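Local coordinates for protein branched-chain phosphotransacylase (Enterococcus faecalis, PDB 1YCO) that probably transfers branched-chain acyl groups between coenzyme A and inorganic phosphate as a phosphotransacylase, at residues K20-A25 against L29-F34; A70-K75 against R267-Q272; N37-L40 against L45-Y48; V251-S256 against E260-S265; L64-Q69 against S90-K95. All blocks are in the same frame, centred on the assembly; numbering follows the deposited sequence.

Contact 1. Residues K20-A25 against L29-F34; sequences KALKEA and LQFIVF
The last turn of the helix in a beta-alpha-beta unit lies on the strand that follows it, with A21, L22 and A25 of helix 12-24 and its end meeting L29 and F31 of strand 29-35. Helix and strand run nearly antiparallel, at 164°, with their short axes 9.2 Å apart at closest. L22 approaches the rim of the F31 ring: its CG lies 3.8 Å from F31 CE1, near the ring plane, and its CD2 comes to the same edge, the two side chains passing one another head to tail. With F31 CG anti to its carbonyl carbon (chi1 -65°), the ring reaches across to the helix, where A21 CB meets F31 CZ obliquely at 3.7 Å. This is the returning half of the crossover from strand 2-7 through helix 12-24, and F31 also touches V4 on the first strand and W46 beyond its own strand. Further toward the turn, the methyl CB of A25 lies 3.6 Å from L29 CD1, while L22 CD2 rests 4.1 Å from L29 CB. No hydrogen bond joins the two segments; the contact is aliphatic and aromatic. Away from the strand, K20 NZ forms a salt bridge with E24 OE2 at 2.6 Å, met nearly end-on to the carboxylate C-O bond, and a second one with E260 of helix 259-274.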
# COMPACT_ATOMS: atom_id res chain seq x y z
N LYS A 20 19.37 9.66 23.04
CA LYS A 20 19.74 9.81 21.64
C LYS A 20 19.51 11.24 21.17
O LYS A 20 20.39 11.86 20.57
CB LYS A 20 18.94 8.84 20.77
CG LYS A 20 19.30 8.89 19.30
CD LYS A 20 18.47 7.88 18.50
CE LYS A 20 18.82 7.92 17.02
NZ LYS A 20 20.27 7.64 16.76
N ALA A 21 18.31 11.76 21.44
CA ALA A 21 17.95 13.11 21.03
C ALA A 21 18.86 14.18 21.62
O ALA A 21 19.37 15.02 20.89
CB ALA A 21 16.50 13.40 21.41
N LEU A 22 19.05 14.14 22.94
CA LEU A 22 19.90 15.13 23.59
C LEU A 22 21.33 15.04 23.07
O LEU A 22 22.03 16.05 22.99
CB LEU A 22 19.87 14.96 25.11
CG LEU A 22 18.60 15.42 25.84
CD1 LEU A 22 18.71 15.10 27.31
CD2 LEU A 22 18.38 16.92 25.64
N LYS A 23 21.75 13.83 22.69
CA LYS A 23 23.10 13.63 22.17
C LYS A 23 23.30 14.23 20.78
O LYS A 23 24.27 14.96 20.55
CB LYS A 23 23.42 12.13 22.12
CG LYS A 23 24.89 11.82 21.93
CD LYS A 23 25.14 10.33 21.74
CE LYS A 23 25.07 9.93 20.26
NZ LYS A 23 23.84 10.41 19.55
N GLU A 24 22.38 13.93 19.87
CA GLU A 24 22.44 14.43 18.49
C GLU A 24 21.90 15.84 18.31
O GLU A 24 22.08 16.46 17.26
CB GLU A 24 21.68 13.48 17.55
CG GLU A 24 22.30 12.09 17.42
CD GLU A 24 21.56 11.19 16.42
OE1 GLU A 24 21.34 11.62 15.26
OE2 GLU A 24 21.21 10.05 16.80
N ALA A 25 21.23 16.34 19.35
CA ALA A 25 20.63 17.67 19.32
C ALA A 25 21.64 18.77 19.07
O ALA A 25 22.68 18.83 19.71
CB ALA A 25 19.91 17.94 20.63
N LEU A 29 17.42 21.75 23.54
CA LEU A 29 16.31 20.82 23.69
C LEU A 29 16.06 20.53 25.17
O LEU A 29 17.00 20.52 25.97
CB LEU A 29 16.62 19.49 23.01
CG LEU A 29 16.02 19.16 21.64
CD1 LEU A 29 16.41 17.72 21.29
CD2 LEU A 29 14.51 19.31 21.68
N GLN A 30 14.81 20.28 25.52
CA GLN A 30 14.44 19.98 26.90
C GLN A 30 13.27 19.00 26.94
O GLN A 30 12.36 19.08 26.11
CB GLN A 30 14.07 21.27 27.63
CG GLN A 30 13.46 21.05 29.00
CD GLN A 30 13.26 22.35 29.76
OE1 GLN A 30 12.48 23.22 29.35
NE2 GLN A 30 13.98 22.49 30.87
N PHE A 31 13.29 18.09 27.91
CA PHE A 31 12.22 17.11 28.05
C PHE A 31 11.55 17.15 29.41
O PHE A 31 12.21 17.23 30.45
CB PHE A 31 12.75 15.70 27.79
CG PHE A 31 13.22 15.47 26.37
CD1 PHE A 31 14.56 15.65 26.02
CD2 PHE A 31 12.31 15.10 25.38
CE1 PHE A 31 14.99 15.45 24.71
CE2 PHE A 31 12.74 14.91 24.06
CZ PHE A 31 14.08 15.08 23.73
N ILE A 32 10.22 17.09 29.40
CA ILE A 32 9.42 17.09 30.61
C ILE A 32 8.50 15.89 30.49
O ILE A 32 7.58 15.87 29.68
CB ILE A 32 8.61 18.39 30.70
CG1 ILE A 32 9.56 19.58 30.71
CG2 ILE A 32 7.75 18.39 31.97
CD1 ILE A 32 8.88 20.92 30.72
N VAL A 33 8.77 14.87 31.30
CA VAL A 33 8.01 13.64 31.27
C VAL A 33 7.01 13.48 32.41
O VAL A 33 7.32 13.76 33.56
CB VAL A 33 8.95 12.43 31.33
CG1 VAL A 33 8.15 11.13 31.29
CG2 VAL A 33 9.95 12.49 30.19
N PHE A 34 5.81 13.01 32.07
CA PHE A 34 4.75 12.78 33.05
C PHE A 34 4.42 11.29 33.01
O PHE A 34 4.28 10.72 31.93
CB PHE A 34 3.48 13.56 32.70
CG PHE A 34 3.72 15.01 32.41
CD1 PHE A 34 4.29 15.40 31.20
CD2 PHE A 34 3.33 15.99 33.32
CE1 PHE A 34 4.46 16.75 30.90
CE2 PHE A 34 3.50 17.34 33.03
CZ PHE A 34 4.07 17.72 31.82

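Contact 2. Residues A70-K75 against R267-Q272; sequences AQILLK and RFAMRQ
I72 is the one residue of 70-75 that touches 267-272, where it packs on A269 and M270. Just before it, Q71 is tied by its OE1 to the backbone N of T3 and more weakly by NE2 to G68 O. I72 then turns its side chain to the helix. Its ethyl branch lies beside the backbone N, CG1 anti to the carbonyl carbon at chi1 -63°, and extends so that CD1 runs in over the helix backbone between A269 and M270. That methyl, I72 CD1, is 3.6 Å from M270 N. It also meets A269 CB at 3.8 Å and touches M270 CG. The other branch, I72 CG2, lies 3.9 Å from A269 CB, so the alanine methyl is touched by both arms of the isoleucine. A269 points its CB toward the strand, whereas M270 starts away from it and contributes its CG flank. One residue on, L73 faces the other side of the sheet, against M87 of helix 80-87, and L74 returns to the side of I72 and touches I6. K75 closes the segment with its NZ bonded to I78 O. No polar bond crosses between strand and helix, and A269 also rests on V251 of the adjoining strand. Strand 72-75 lies inside the parallel five-stranded sheet, and helix 259-274 packs across one face of it, as in Rossmann-like alpha/beta/alpha sandwiches.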
# COMPACT_ATOMS: atom_id res chain seq x y z
N ALA A 70 5.23 24.24 25.89
CA ALA A 70 5.86 23.15 25.16
C ALA A 70 5.52 23.36 23.70
O ALA A 70 4.46 23.89 23.37
CB ALA A 70 5.33 21.80 25.66
N GLN A 71 6.44 22.97 22.82
CA GLN A 71 6.29 23.13 21.37
C GLN A 71 5.98 21.83 20.65
O GLN A 71 5.63 21.83 19.47
CB GLN A 71 7.57 23.72 20.76
CG GLN A 71 7.91 25.13 21.20
CD GLN A 71 8.15 25.25 22.70
OE1 GLN A 71 9.08 24.65 23.26
NE2 GLN A 71 7.29 26.02 23.36
N ILE A 72 6.13 20.71 21.35
CA ILE A 72 5.85 19.41 20.75
C ILE A 72 5.27 18.46 21.79
O ILE A 72 5.73 18.42 22.93
CB ILE A 72 7.12 18.76 20.16
CG1 ILE A 72 7.68 19.63 19.03
CG2 ILE A 72 6.79 17.37 19.63
CD1 ILE A 72 9.07 19.20 18.57
N LEU A 73 4.25 17.72 21.40
CA LEU A 73 3.63 16.76 22.28
C LEU A 73 4.02 15.37 21.79
O LEU A 73 4.02 15.10 20.59
CB LEU A 73 2.10 16.91 22.24
CG LEU A 73 1.32 15.99 23.18
CD1 LEU A 73 1.71 16.30 24.62
CD2 LEU A 73 -0.16 16.19 22.97
N LEU A 74 4.38 14.49 22.72
CA LEU A 74 4.79 13.14 22.37
C LEU A 74 4.14 12.10 23.28
O LEU A 74 4.23 12.17 24.50
CB LEU A 74 6.32 13.03 22.45
CG LEU A 74 7.00 11.75 21.98
CD1 LEU A 74 8.41 12.07 21.49
CD2 LEU A 74 7.04 10.72 23.11
N LYS A 75 3.48 11.12 22.66
CA LYS A 75 2.79 10.07 23.38
C LYS A 75 3.69 8.89 23.77
O LYS A 75 4.04 8.07 22.91
CB LYS A 75 1.62 9.54 22.56
CG LYS A 75 0.78 8.51 23.29
CD LYS A 75 -0.25 7.87 22.38
CE LYS A 75 0.29 6.61 21.74
NZ LYS A 75 0.55 5.54 22.75
N ARG A 267 12.19 14.05 14.99
CA ARG A 267 13.01 14.89 14.11
C ARG A 267 12.10 15.67 13.16
O ARG A 267 12.36 16.82 12.82
CB ARG A 267 13.97 14.00 13.31
CG ARG A 267 15.10 14.74 12.59
CD ARG A 267 16.20 15.13 13.56
NE ARG A 267 17.50 15.25 12.91
CZ ARG A 267 18.25 14.23 12.51
NH1 ARG A 267 17.83 12.98 12.69
NH2 ARG A 267 19.43 14.44 11.92
N PHE A 268 11.04 15.01 12.72
CA PHE A 268 10.10 15.61 11.81
C PHE A 268 9.34 16.73 12.52
O PHE A 268 9.15 17.81 11.96
CB PHE A 268 9.16 14.53 11.29
CG PHE A 268 8.18 15.00 10.26
CD1 PHE A 268 8.53 15.97 9.33
CD2 PHE A 268 6.91 14.44 10.19
CE1 PHE A 268 7.63 16.39 8.36
CE2 PHE A 268 6.00 14.85 9.22
CZ PHE A 268 6.36 15.83 8.30
N ALA A 269 8.96 16.49 13.78
CA ALA A 269 8.24 17.47 14.59
C ALA A 269 9.09 18.70 14.90
O ALA A 269 8.62 19.84 14.79
CB ALA A 269 7.76 16.82 15.90
N MET A 270 10.34 18.47 15.30
CA MET A 270 11.24 19.58 15.60
C MET A 270 11.42 20.44 14.35
O MET A 270 11.47 21.67 14.42
CB MET A 270 12.61 19.07 16.07
CG MET A 270 12.62 18.56 17.49
SD MET A 270 14.16 17.70 17.96
CE MET A 270 15.38 19.00 17.69
N ARG A 271 11.49 19.78 13.20
CA ARG A 271 11.67 20.47 11.95
C ARG A 271 10.50 21.41 11.63
O ARG A 271 10.70 22.47 11.04
CB ARG A 271 11.87 19.44 10.84
CG ARG A 271 12.53 19.97 9.58
CD ARG A 271 13.60 18.99 9.12
NE ARG A 271 13.38 18.50 7.76
CZ ARG A 271 13.42 19.26 6.66
NH1 ARG A 271 13.65 20.56 6.76
NH2 ARG A 271 13.23 18.70 5.47
N GLN A 272 9.29 21.03 12.02
CA GLN A 272 8.12 21.86 11.76
C GLN A 272 8.07 23.03 12.75
O GLN A 272 7.55 24.10 12.44
CB GLN A 272 6.83 21.05 11.90
CG GLN A 272 6.79 19.79 11.06
CD GLN A 272 5.57 18.92 11.34
OE1 GLN A 272 5.67 17.69 11.41
NE2 GLN A 272 4.41 19.55 11.49

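Contact 3. Residues N37-L40 against L45-Y48; sequences NENL and LWKY
N39 lies flat on the ring of Y48 while its amide oxygen turns to the indole of W46. The amide and phenol planes are only 9° apart, and N39 CB sits 3.3 Å from the Y48 ring centroid, almost on the ring normal, a CH-pi contact over the face. Both side chains leave in the same way, CG opposite the backbone N (chi1 -177° in N39), and they run antiparallel, with the amide CG over the CB-CG end of the tyrosine. At the other end Y48 OH donates to N37 O at 2.7 Å, from a position tilted out of the carbonyl plane. W46 takes the crowded position, CG between the backbone N and the carbonyl carbon, and this brings the indole edge to N39: NE1 gives its hydrogen to N39 OD1 at 3.2 Å, with the acceptor nearly in the ring plane and the bond fairly straight at 157°. The same OD1 also accepts from D41 N, so two N-H groups hold the amide oxygen. Bent at chi2, E38 folds back to receive N39 N on OE2 at 2.8 Å through the anti lone pair, and this carboxylate passes close to the Y48 hydroxyl. The N39-D41 bond makes an Asx turn, within the surface loop joining strand 29-35 to the outermost strand 47-50 of the parallel sheet.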
# COMPACT_ATOMS: atom_id res chain seq x y z
N ASN A 37 4.23 5.79 36.43
CA ASN A 37 5.32 4.87 36.77
C ASN A 37 6.45 5.66 37.43
O ASN A 37 6.62 6.84 37.16
CB ASN A 37 5.85 4.20 35.50
CG ASN A 37 6.78 3.02 35.80
OD1 ASN A 37 6.38 2.06 36.45
ND2 ASN A 37 8.01 3.11 35.31
N GLU A 38 7.22 5.01 38.30
CA GLU A 38 8.31 5.70 38.99
C GLU A 38 9.33 6.24 37.99
O GLU A 38 9.34 5.85 36.83
CB GLU A 38 9.00 4.77 39.99
CG GLU A 38 10.13 5.45 40.80
CD GLU A 38 9.62 6.61 41.66
OE1 GLU A 38 9.47 6.42 42.89
OE2 GLU A 38 9.38 7.71 41.11
N ASN A 39 10.17 7.16 38.46
CA ASN A 39 11.18 7.77 37.63
C ASN A 39 12.37 6.85 37.36
O ASN A 39 12.82 6.11 38.24
CB ASN A 39 11.66 9.07 38.28
CG ASN A 39 12.66 9.81 37.43
OD1 ASN A 39 12.70 9.65 36.22
ND2 ASN A 39 13.47 10.63 38.08
N LEU A 40 12.88 6.89 36.12
CA LEU A 40 14.02 6.06 35.72
C LEU A 40 15.22 6.94 35.38
O LEU A 40 16.28 6.46 34.97
CB LEU A 40 13.63 5.20 34.51
CG LEU A 40 12.39 4.32 34.71
CD1 LEU A 40 12.01 3.65 33.40
CD2 LEU A 40 12.67 3.27 35.79
N LEU A 45 18.55 13.75 33.14
CA LEU A 45 18.22 14.13 31.77
C LEU A 45 16.95 15.01 31.73
O LEU A 45 17.03 16.24 31.76
CB LEU A 45 18.01 12.88 30.90
CG LEU A 45 19.16 11.87 30.83
CD1 LEU A 45 18.67 10.62 30.11
CD2 LEU A 45 20.36 12.47 30.12
N TRP A 46 15.79 14.36 31.67
CA TRP A 46 14.52 15.08 31.64
C TRP A 46 14.10 15.59 33.02
O TRP A 46 14.82 15.43 34.00
CB TRP A 46 13.39 14.17 31.11
CG TRP A 46 13.15 12.90 31.90
CD1 TRP A 46 13.05 12.79 33.26
CD2 TRP A 46 12.95 11.59 31.37
NE1 TRP A 46 12.80 11.48 33.61
CE2 TRP A 46 12.73 10.72 32.48
CE3 TRP A 46 12.93 11.05 30.08
CZ2 TRP A 46 12.50 9.35 32.32
CZ3 TRP A 46 12.70 9.69 29.92
CH2 TRP A 46 12.49 8.85 31.04
N LYS A 47 12.91 16.19 33.07
CA LYS A 47 12.31 16.71 34.29
C LYS A 47 11.10 15.82 34.63
O LYS A 47 10.00 16.05 34.13
CB LYS A 47 11.82 18.14 34.08
CG LYS A 47 12.93 19.21 34.07
CD LYS A 47 13.29 19.73 35.48
CE LYS A 47 13.87 18.63 36.39
NZ LYS A 47 15.20 18.10 35.95
N TYR A 48 11.33 14.80 35.45
CA TYR A 48 10.27 13.86 35.86
C TYR A 48 9.14 14.51 36.65
O TYR A 48 9.38 15.41 37.46
CB TYR A 48 10.88 12.72 36.70
CG TYR A 48 9.87 11.73 37.22
CD1 TYR A 48 9.28 10.78 36.37
CD2 TYR A 48 9.47 11.74 38.56
CE1 TYR A 48 8.33 9.87 36.85
CE2 TYR A 48 8.52 10.84 39.04
CZ TYR A 48 7.96 9.91 38.19
OH TYR A 48 7.02 9.03 38.67

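Contact 4. Residues V251-S256 against E260-S265; sequences VLTSRS and ESKFHS
K262 lays its side chain across T253, from CB to CE, and V251 packs on S265, where the last strand of the parallel sheet, 250-252, passes through a short turn into the C-terminal helix 259-274 that folds back over it. K262 starts with CG anti to the carbonyl carbon (chi1 -65°) and is extended from there on. Its CB lies 3.8 Å from T253 OG1 and its CG closes to 3.3 Å from the same oxygen. K262 CD passes to the methyl branch, 3.8 Å from T253 CG2, and CE presses on that methyl at 3.3 Å while also coming within 3.6 Å of S254 O. The ammonium at the tip, K262 NZ, is 4.0 Å from R255 O, with no bond formed to it; it makes a weak hydrogen bond to D257 O, in the turn between the segments. The lysine and threonine side chains cross at about a right angle. Beyond the strand R255 forms a salt bridge with E13 of helix 12-24, which also flanks the lysine, and S254 OG and S256 OG share a hydrogen bond, with K203 of the second subunit adding a weak one to S256. At the other end of the contact S265 turns its hydroxyl to the backbone N of G241, leaving its CB to meet the valine: V251 CG1 lies 3.4 Å from S265 CB.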
# COMPACT_ATOMS: atom_id res chain seq x y z
N VAL A 251 3.48 13.81 18.19
CA VAL A 251 4.15 12.59 17.78
C VAL A 251 3.57 11.38 18.53
O VAL A 251 3.48 11.38 19.75
CB VAL A 251 5.67 12.68 18.07
CG1 VAL A 251 6.38 11.43 17.59
CG2 VAL A 251 6.26 13.92 17.41
N LEU A 252 3.15 10.37 17.77
CA LEU A 252 2.59 9.16 18.36
C LEU A 252 3.66 8.08 18.40
O LEU A 252 4.27 7.75 17.38
CB LEU A 252 1.39 8.69 17.54
CG LEU A 252 0.18 9.64 17.54
CD1 LEU A 252 -0.91 9.11 16.62
CD2 LEU A 252 -0.33 9.79 18.95
N THR A 253 3.89 7.53 19.58
CA THR A 253 4.88 6.49 19.77
C THR A 253 4.23 5.22 20.31
O THR A 253 3.27 5.27 21.08
CB THR A 253 5.99 6.98 20.74
OG1 THR A 253 7.06 7.56 19.99
CG2 THR A 253 6.53 5.85 21.61
N SER A 254 4.76 4.07 19.89
CA SER A 254 4.27 2.77 20.34
C SER A 254 5.47 2.03 20.89
O SER A 254 6.54 2.03 20.29
CB SER A 254 3.68 1.99 19.17
OG SER A 254 3.28 0.69 19.58
N ARG A 255 5.29 1.39 22.04
CA ARG A 255 6.37 0.65 22.68
C ARG A 255 7.15 -0.20 21.68
O ARG A 255 8.38 -0.24 21.71
CB ARG A 255 5.80 -0.23 23.80
CG ARG A 255 6.85 -0.84 24.72
CD ARG A 255 6.23 -1.31 26.02
NE ARG A 255 7.16 -1.14 27.14
CZ ARG A 255 6.80 -1.01 28.41
NH1 ARG A 255 5.52 -1.03 28.76
NH2 ARG A 255 7.74 -0.84 29.34
N SER A 256 6.42 -0.86 20.78
CA SER A 256 7.04 -1.70 19.76
C SER A 256 7.93 -0.93 18.79
O SER A 256 8.77 -1.52 18.10
CB SER A 256 5.96 -2.46 18.97
OG SER A 256 5.03 -1.56 18.39
N GLU A 260 15.08 4.40 16.57
CA GLU A 260 15.31 5.19 15.36
C GLU A 260 13.99 5.65 14.78
O GLU A 260 13.90 6.73 14.18
CB GLU A 260 16.07 4.38 14.30
CG GLU A 260 17.55 4.21 14.59
CD GLU A 260 18.34 5.50 14.43
OE1 GLU A 260 19.52 5.54 14.85
OE2 GLU A 260 17.79 6.48 13.88
N SER A 261 12.97 4.83 14.95
CA SER A 261 11.65 5.15 14.45
C SER A 261 11.07 6.34 15.20
O SER A 261 10.59 7.30 14.58
CB SER A 261 10.73 3.93 14.58
OG SER A 261 9.40 4.24 14.21
N LYS A 262 11.11 6.30 16.52
CA LYS A 262 10.59 7.42 17.31
C LYS A 262 11.40 8.67 17.00
O LYS A 262 10.84 9.76 16.86
CB LYS A 262 10.67 7.10 18.81
CG LYS A 262 9.79 5.95 19.24
CD LYS A 262 10.18 5.43 20.62
CE LYS A 262 9.31 4.23 21.00
NZ LYS A 262 9.89 3.41 22.10
N PHE A 263 12.71 8.50 16.88
CA PHE A 263 13.61 9.61 16.60
C PHE A 263 13.26 10.34 15.29
O PHE A 263 13.30 11.57 15.23
CB PHE A 263 15.06 9.13 16.57
CG PHE A 263 16.07 10.24 16.52
CD1 PHE A 263 16.19 11.12 17.59
CD2 PHE A 263 16.88 10.42 15.40
CE1 PHE A 263 17.10 12.18 17.54
CE2 PHE A 263 17.79 11.47 15.34
CZ PHE A 263 17.90 12.36 16.41
N HIS A 264 12.91 9.58 14.26
CA HIS A 264 12.57 10.16 12.98
C HIS A 264 11.33 11.06 13.08
O HIS A 264 11.29 12.14 12.49
CB HIS A 264 12.34 9.08 11.92
CG HIS A 264 13.57 8.29 11.57
ND1 HIS A 264 14.83 8.86 11.55
CD2 HIS A 264 13.72 7.01 11.17
CE1 HIS A 264 15.70 7.95 11.16
NE2 HIS A 264 15.06 6.82 10.92
N SER A 265 10.32 10.60 13.82
CA SER A 265 9.09 11.37 14.00
C SER A 265 9.41 12.62 14.82
O SER A 265 8.98 13.73 14.50
CB SER A 265 8.01 10.54 14.70
OG SER A 265 7.57 9.49 13.85

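Contact 5. Residues L64-Q69 against S90-K95; sequences LVATGQ and SEHQLK
V65 and L94 cross at about a right angle where the C-terminal end of helix 54-66 meets the loop between helix 80-87 and strand 101-107, on the alpha/beta domain built round the parallel sheet. V65 holds CG1 anti to its backbone N (chi1 162°), so that this methyl faces the fork of the leucine: it is 3.5 Å from L94 CD2 and 3.9 Å from L94 CD1. L94, with CG anti to the carbonyl carbon, brings its branched end to the helix, CD2 also lying 3.6 Å from A66 CA. The loop is held to the chain near strand 250-252, since L94 pairs through its backbone with K247, and V65 touches V248 close by. H92 sets its ring beside the A66 methyl, which it meets obliquely. The imidazole has E91 CG over one face, 3.7 Å above its plane, and H92 NE2 makes a weak hydrogen bond to E86. No hydrogen bond crosses the contact; A66 CB lies 4.0 Å from H92 ND1, a van der Waals contact.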
# COMPACT_ATOMS: atom_id res chain seq x y z
N LEU A 64 0.69 21.47 29.32
CA LEU A 64 1.99 22.10 29.07
C LEU A 64 2.11 22.59 27.62
O LEU A 64 2.86 23.53 27.33
CB LEU A 64 3.10 21.10 29.37
CG LEU A 64 4.48 21.69 29.69
CD1 LEU A 64 4.39 22.46 31.00
CD2 LEU A 64 5.50 20.56 29.80
N VAL A 65 1.37 21.95 26.71
CA VAL A 65 1.37 22.32 25.30
C VAL A 65 0.30 23.38 25.03
O VAL A 65 0.48 24.24 24.16
CB VAL A 65 1.11 21.08 24.38
CG1 VAL A 65 0.68 21.52 23.00
CG2 VAL A 65 2.38 20.23 24.27
N ALA A 66 -0.79 23.33 25.79
CA ALA A 66 -1.89 24.29 25.65
C ALA A 66 -1.35 25.68 25.35
O ALA A 66 -1.95 26.44 24.59
CB ALA A 66 -2.74 24.31 26.92
N THR A 67 -0.21 26.02 25.95
CA THR A 67 0.43 27.32 25.71
C THR A 67 1.84 27.10 25.18
O THR A 67 2.27 25.96 25.01
CB THR A 67 0.53 28.14 26.99
OG1 THR A 67 1.62 27.66 27.77
CG2 THR A 67 -0.75 28.03 27.79
N GLY A 68 2.56 28.19 24.93
CA GLY A 68 3.91 28.08 24.42
C GLY A 68 4.86 27.46 25.42
O GLY A 68 6.07 27.60 25.32
N GLN A 69 4.30 26.76 26.41
CA GLN A 69 5.12 26.12 27.43
C GLN A 69 5.90 24.98 26.78
O GLN A 69 7.08 24.76 27.07
CB GLN A 69 4.23 25.58 28.55
CG GLN A 69 4.89 25.55 29.91
CD GLN A 69 4.77 26.86 30.66
OE1 GLN A 69 3.69 27.24 31.11
NE2 GLN A 69 5.89 27.57 30.79
N SER A 90 -12.15 21.55 24.82
CA SER A 90 -12.25 23.00 24.64
C SER A 90 -11.37 23.82 25.59
O SER A 90 -10.86 24.88 25.21
CB SER A 90 -13.71 23.45 24.80
OG SER A 90 -14.55 22.77 23.89
N GLU A 91 -11.21 23.34 26.82
CA GLU A 91 -10.40 24.05 27.83
C GLU A 91 -8.98 24.33 27.34
O GLU A 91 -8.39 25.34 27.71
CB GLU A 91 -10.35 23.23 29.14
CG GLU A 91 -9.59 21.90 29.05
CD GLU A 91 -9.56 21.09 30.36
OE1 GLU A 91 -10.60 20.50 30.74
OE2 GLU A 91 -8.49 21.04 31.01
N HIS A 92 -8.45 23.45 26.50
CA HIS A 92 -7.09 23.59 25.98
C HIS A 92 -6.96 24.42 24.70
O HIS A 92 -5.98 25.14 24.53
CB HIS A 92 -6.49 22.21 25.75
CG HIS A 92 -6.37 21.39 26.99
ND1 HIS A 92 -5.70 21.84 28.11
CD2 HIS A 92 -6.80 20.14 27.28
CE1 HIS A 92 -5.72 20.90 29.04
NE2 HIS A 92 -6.38 19.86 28.56
N GLN A 93 -7.94 24.29 23.81
CA GLN A 93 -7.94 25.04 22.55
C GLN A 93 -6.72 24.79 21.66
O GLN A 93 -6.26 25.70 20.98
CB GLN A 93 -8.04 26.53 22.85
CG GLN A 93 -9.01 26.89 23.96
CD GLN A 93 -9.18 28.38 24.13
OE1 GLN A 93 -9.96 29.02 23.43
NE2 GLN A 93 -8.42 28.95 25.06
N LEU A 94 -6.22 23.55 21.64
CA LEU A 94 -5.05 23.23 20.82
C LEU A 94 -5.32 23.21 19.32
O LEU A 94 -4.57 23.78 18.52
CB LEU A 94 -4.44 21.89 21.24
CG LEU A 94 -3.61 21.92 22.51
CD1 LEU A 94 -3.05 20.53 22.76
CD2 LEU A 94 -2.48 22.93 22.37
N LYS A 95 -6.40 22.52 18.94
CA LYS A 95 -6.80 22.41 17.55
C LYS A 95 -6.95 23.82 16.98
O LYS A 95 -7.55 24.68 17.61
CB LYS A 95 -8.11 21.63 17.47
CG LYS A 95 -8.55 21.20 16.08
CD LYS A 95 -9.73 20.22 16.20
CE LYS A 95 -10.29 19.83 14.84
NZ LYS A 95 -10.82 21.00 14.10

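Contacts 1 to 4 all reach the parallel sheet ordered 47-50, 29-35, 2-7, 72-75, 250-252. Contact 3 lies at one outer strand and contact 4 at the other, their centres about 19 Å apart. Along the chain contact 1 closes first, then contact 3; contacts 5 and 2 alternate, and contact 4 is nested in the long loop closed by contact 2. Contacts 2 and 4 share helix 259-274 on one face of the sheet, and the salt bridge K20-E260 links that helix to contact 1. Contact 5 belongs to the opposite face: V65 packs on L73, and L64 on I32 and F34. Helices therefore sandwich the sheet, and the late return of helix 259-274 closes a domain begun at the N-terminus.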